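Local coordinates for Thiol:disulfide interchange protein (Klebsiella pneumoniae, PDB 6DXN), which probably oxidises pairs of cysteine thiols in periplasmic proteins to disulfides, as oxidoreductases of the DsbA branch of the thioredoxin family do, at residues Leu25-Ser30 with Gly151-Tyr156; Phe29-Gly34 with Lys61-Gln66. One frame throughout, in Å; residues are numbered along the deposited sequence.

In the fold
Both contacts lie in the thioredoxin fold, in one mixed sheet whose order here is 154-157, 25-29, 60-63, and their centres are about 8 Å apart. Strand 25-29 sits between the other two: contact 1 is its antiparallel side, contact 2 its parallel side, and F29 and S30 take part in both. Along the chain, 25-29 leads into helix 34-41, helix 45-52 and then 60-63, a beta-alpha-beta crossover; five helices between residues 71 and 146 separate this unit from 154-157. Contact 2 shapes the turn that delivers C33, contact 1 supplies the loop with the cis proline P153, and T152 of that loop touches C33, consistent with a redox centre built from both.

Contact 1: Leu25-Ser30 with Gly151-Tyr156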
# COMPACT_ATOMS: atom_id res chain seq x y z
N LEU A 25 3.44 9.47 3.64
CA LEU A 25 3.99 8.34 2.91
C LEU A 25 2.87 7.34 2.59
O LEU A 25 2.20 6.82 3.49
CB LEU A 25 5.08 7.68 3.76
CG LEU A 25 5.77 6.48 3.12
CD1 LEU A 25 6.57 6.91 1.90
CD2 LEU A 25 6.66 5.76 4.12
N VAL A 26 2.67 7.10 1.29
CA VAL A 26 1.63 6.19 0.85
C VAL A 26 2.17 5.35 -0.31
O VAL A 26 2.92 5.85 -1.18
CB VAL A 26 0.33 6.95 0.50
CG1 VAL A 26 0.51 7.92 -0.65
CG2 VAL A 26 -0.82 5.99 0.20
N GLU A 27 1.82 4.06 -0.28
CA GLU A 27 2.12 3.07 -1.30
C GLU A 27 0.79 2.63 -1.89
O GLU A 27 -0.02 2.01 -1.19
CB GLU A 27 2.89 1.88 -0.71
CG GLU A 27 3.04 0.68 -1.66
CD GLU A 27 3.65 -0.56 -1.02
OE1 GLU A 27 3.79 -0.58 0.22
OE2 GLU A 27 3.98 -1.51 -1.76
N PHE A 28 0.55 2.98 -3.16
CA PHE A 28 -0.65 2.51 -3.82
C PHE A 28 -0.36 1.08 -4.29
O PHE A 28 0.69 0.81 -4.85
CB PHE A 28 -1.08 3.47 -4.94
CG PHE A 28 -1.58 4.82 -4.46
CD1 PHE A 28 -2.88 4.98 -4.02
CD2 PHE A 28 -0.75 5.93 -4.50
CE1 PHE A 28 -3.34 6.22 -3.60
CE2 PHE A 28 -1.22 7.17 -4.08
CZ PHE A 28 -2.51 7.31 -3.63
N PHE A 29 -1.29 0.17 -4.02
CA PHE A 29 -1.05 -1.20 -4.37
C PHE A 29 -2.36 -1.90 -4.76
O PHE A 29 -3.45 -1.36 -4.58
CB PHE A 29 -0.39 -1.93 -3.19
CG PHE A 29 -1.35 -2.34 -2.11
CD1 PHE A 29 -1.82 -1.43 -1.18
CD2 PHE A 29 -1.80 -3.65 -2.03
CE1 PHE A 29 -2.72 -1.82 -0.19
CE2 PHE A 29 -2.68 -4.04 -1.04
CZ PHE A 29 -3.14 -3.13 -0.12
N SER A 30 -2.21 -3.12 -5.28
CA SER A 30 -3.32 -3.95 -5.65
C SER A 30 -2.97 -5.38 -5.23
O SER A 30 -1.85 -5.85 -5.46
CB SER A 30 -3.62 -3.87 -7.12
OG SER A 30 -4.63 -4.79 -7.47
N GLY A 151 0.05 3.10 -11.77
CA GLY A 151 0.76 1.84 -11.61
C GLY A 151 0.92 1.46 -10.15
O GLY A 151 0.75 2.30 -9.26
N THR A 152 1.23 0.18 -9.92
CA THR A 152 1.43 -0.35 -8.57
C THR A 152 2.58 -1.35 -8.57
O THR A 152 2.78 -2.06 -9.55
CB THR A 152 0.13 -0.98 -8.02
OG1 THR A 152 -0.33 -1.97 -8.93
CG2 THR A 152 -0.98 0.03 -7.79
N PRO A 153 3.34 -1.41 -7.47
CA PRO A 153 3.17 -0.56 -6.30
C PRO A 153 3.76 0.83 -6.59
O PRO A 153 4.78 0.95 -7.26
CB PRO A 153 3.91 -1.29 -5.18
CG PRO A 153 5.02 -2.01 -5.91
CD PRO A 153 4.41 -2.39 -7.24
N SER A 154 3.08 1.87 -6.09
CA SER A 154 3.50 3.24 -6.35
C SER A 154 3.65 4.00 -5.03
O SER A 154 2.71 4.12 -4.27
CB SER A 154 2.52 3.89 -7.29
OG SER A 154 3.05 5.08 -7.86
N PHE A 155 4.87 4.50 -4.77
CA PHE A 155 5.15 5.24 -3.52
C PHE A 155 5.16 6.75 -3.79
O PHE A 155 5.74 7.21 -4.78
CB PHE A 155 6.49 4.81 -2.93
CG PHE A 155 6.57 3.37 -2.50
CD1 PHE A 155 6.66 2.35 -3.45
CD2 PHE A 155 6.59 3.02 -1.16
CE1 PHE A 155 6.73 1.03 -3.06
CE2 PHE A 155 6.68 1.69 -0.77
CZ PHE A 155 6.75 0.70 -1.72
N TYR A 156 4.49 7.50 -2.90
CA TYR A 156 4.40 8.97 -2.92
C TYR A 156 4.81 9.52 -1.55
O TYR A 156 4.28 9.09 -0.53
CB TYR A 156 3.00 9.45 -3.29
CG TYR A 156 2.58 9.16 -4.71
CD1 TYR A 156 2.17 7.89 -5.08
CD2 TYR A 156 2.59 10.15 -5.68
CE1 TYR A 156 1.78 7.61 -6.37
CE2 TYR A 156 2.21 9.88 -6.98
CZ TYR A 156 1.80 8.61 -7.33
OH TYR A 156 1.42 8.32 -8.61
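The carbonyl oxygen S154 O is gripped twice from strand 25-29: F28 N donates to it at 2.7 Å, tilted from the carbonyl plane, and E27 CA adds a CH...O contact, E27 CA to S154 O being 3.2 Å. The reciprocal bond runs from S154 N to F28 O at 2.9 Å, and V26 and Y156 form a second hydrogen-bonded pair of this antiparallel arrangement. Between them, the non-hydrogen-bonded pair E27 and F155 points to one face of the sheet; V26, F28, S154 and Y156 point to the opposite one. E27 is extended, CG anti to the backbone N (chi1 170°), which lays its chain along the F155 ring: CG stands over the ring face as a CH-pi contact, 3.9 Å from the centroid, and the carboxylate plane lies only 21° from that of the ring. E27 OE2 ends 3.4 Å from P153 CB, while OE1 has a long, weak ion pair with K61 and lies near the like charge of D46. On the face of F28 and Y156 these two cross at about a right angle, Y156 CD1 meeting the F28 ring edge 3.6 Å from F28 CD2. The peptide bond before P153 is cis, as in the cis-proline loop of the thioredoxin fold; just ahead, T152 lays CG2 against F28 O. Helix 34-41 packs on T152 and P153 through C36, helix 45-52 covers F155 and L25, and strand 60-63 meets V26 and F28 through Y62.

Contact 2: Phe29-Gly34 with Lys61-Gln66; sequences FSFYCG and KYHVSQ
H63 reaches across to the turn after strand 25-29, where its NE2 accepts from F31 N at 3.0 Å, the donor lying in the imidazole plane and the bond fairly straight. With CG anti to the backbone N (chi1 -167°), the H63 ring turns its edge to a face of F29: H63 CD2 lies 3.5 Å from F29 CE2, with the planes 69° apart in an edge-to-face pair. The opposite face of F29 is taken by K61, whose chain bends at chi3 (67°) so that CE lies over the ring and NZ makes a cation-pi contact 4.6 Å from the centroid. NZ also forms salt bridges with D46 and E91. F29 CE2 in turn stands over the centre of the F31 ring, which completes an aromatic cluster. In the backbone, F29 pairs in parallel with H63: F29 N donates to Y62 O, and V64 N to F29 O at 2.9 Å. This is the parallel pairing of the beta-alpha-beta unit of the thioredoxin fold, at the point where the chain leaves the sheet for the CxxC segment, whose C33 and C36 are predicted to be the redox-active pair. S30 to C33 form a type I turn that sets C33 at the N-cap of helix 34-41. S30 OG accepts from Y32 N at 3.2 Å, an ST turn, and donates to a water that bridges to V64 O. T75 OG1 bonds ND1 on the far side of H63.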
# COMPACT_ATOMS: atom_id res chain seq x y z
N PHE A 29 -1.29 0.17 -4.02
CA PHE A 29 -1.05 -1.20 -4.37
C PHE A 29 -2.36 -1.90 -4.76
O PHE A 29 -3.45 -1.36 -4.58
CB PHE A 29 -0.39 -1.93 -3.19
CG PHE A 29 -1.35 -2.34 -2.11
CD1 PHE A 29 -1.82 -1.43 -1.18
CD2 PHE A 29 -1.80 -3.65 -2.03
CE1 PHE A 29 -2.72 -1.82 -0.19
CE2 PHE A 29 -2.68 -4.04 -1.04
CZ PHE A 29 -3.14 -3.13 -0.12
N SER A 30 -2.21 -3.12 -5.28
CA SER A 30 -3.32 -3.95 -5.65
C SER A 30 -2.97 -5.38 -5.23
O SER A 30 -1.85 -5.85 -5.46
CB SER A 30 -3.62 -3.87 -7.12
OG SER A 30 -4.63 -4.79 -7.47
N PHE A 31 -3.93 -6.06 -4.60
CA PHE A 31 -3.68 -7.42 -4.20
C PHE A 31 -3.52 -8.33 -5.43
O PHE A 31 -3.11 -9.45 -5.27
CB PHE A 31 -4.79 -7.93 -3.27
CG PHE A 31 -4.71 -7.44 -1.85
CD1 PHE A 31 -3.77 -7.98 -0.98
CD2 PHE A 31 -5.59 -6.49 -1.37
CE1 PHE A 31 -3.71 -7.55 0.34
CE2 PHE A 31 -5.53 -6.07 -0.05
CZ PHE A 31 -4.58 -6.58 0.79
N TYR A 32 -3.86 -7.83 -6.63
CA TYR A 32 -3.73 -8.58 -7.90
C TYR A 32 -2.34 -8.41 -8.53
O TYR A 32 -1.95 -9.18 -9.42
CB TYR A 32 -4.68 -8.06 -8.99
CG TYR A 32 -6.15 -8.39 -8.89
CD1 TYR A 32 -7.03 -7.58 -8.19
CD2 TYR A 32 -6.67 -9.47 -9.59
CE1 TYR A 32 -8.38 -7.87 -8.13
CE2 TYR A 32 -8.03 -9.76 -9.55
CZ TYR A 32 -8.89 -8.96 -8.82
OH TYR A 32 -10.22 -9.25 -8.77
N CYS A 33 -1.62 -7.38 -8.08
CA CYS A 33 -0.31 -6.99 -8.64
C CYS A 33 0.83 -7.85 -8.08
O CYS A 33 1.07 -7.87 -6.87
CB CYS A 33 -0.07 -5.51 -8.34
SG CYS A 33 1.44 -4.83 -9.07
N GLY A 34 1.54 -8.55 -8.97
CA GLY A 34 2.66 -9.43 -8.58
C GLY A 34 3.73 -8.67 -7.79
O GLY A 34 4.07 -9.06 -6.67
N LYS A 61 -0.86 2.21 3.31
CA LYS A 61 -1.07 1.43 2.12
C LYS A 61 -2.52 1.64 1.68
O LYS A 61 -3.45 1.37 2.42
CB LYS A 61 -0.70 -0.04 2.36
CG LYS A 61 0.78 -0.27 2.63
CD LYS A 61 1.24 -1.69 2.48
CE LYS A 61 1.17 -2.18 1.05
NZ LYS A 61 1.76 -3.53 0.91
N TYR A 62 -2.66 2.17 0.47
CA TYR A 62 -3.94 2.47 -0.14
C TYR A 62 -4.18 1.48 -1.29
O TYR A 62 -3.40 1.41 -2.23
CB TYR A 62 -3.96 3.94 -0.55
CG TYR A 62 -4.20 4.92 0.56
CD1 TYR A 62 -3.99 4.59 1.90
CD2 TYR A 62 -4.49 6.24 0.28
CE1 TYR A 62 -4.19 5.52 2.91
CE2 TYR A 62 -4.69 7.17 1.28
CZ TYR A 62 -4.53 6.82 2.60
OH TYR A 62 -4.72 7.76 3.57
N HIS A 63 -5.28 0.72 -1.18
CA HIS A 63 -5.63 -0.26 -2.19
C HIS A 63 -6.32 0.43 -3.38
O HIS A 63 -7.10 1.33 -3.19
CB HIS A 63 -6.45 -1.40 -1.57
CG HIS A 63 -6.55 -2.56 -2.49
ND1 HIS A 63 -7.69 -2.83 -3.20
CD2 HIS A 63 -5.63 -3.45 -2.89
CE1 HIS A 63 -7.48 -3.87 -3.97
NE2 HIS A 63 -6.22 -4.26 -3.82
N VAL A 64 -6.01 -0.03 -4.60
CA VAL A 64 -6.56 0.52 -5.87
C VAL A 64 -7.83 -0.25 -6.26
O VAL A 64 -7.76 -1.39 -6.75
CB VAL A 64 -5.50 0.46 -6.99
CG1 VAL A 64 -6.06 0.88 -8.35
CG2 VAL A 64 -4.27 1.30 -6.64
N SER A 65 -8.99 0.40 -6.10
CA SER A 65 -10.32 -0.20 -6.36
C SER A 65 -10.59 -0.44 -7.85
O SER A 65 -11.30 -1.38 -8.20
CB SER A 65 -11.42 0.66 -5.79
OG SER A 65 -11.42 0.65 -4.37
N GLN A 66 -10.03 0.42 -8.71
CA GLN A 66 -10.30 0.36 -10.15
C GLN A 66 -9.52 -0.77 -10.84
O GLN A 66 -9.56 -0.88 -12.07
CB GLN A 66 -10.00 1.72 -10.79
CG GLN A 66 -8.52 2.10 -10.79
CD GLN A 66 -8.27 3.49 -11.31
OE1 GLN A 66 -9.18 4.32 -11.38
NE2 GLN A 66 -7.03 3.77 -11.66
O HOH W 1 -7.53 -3.96 -7.07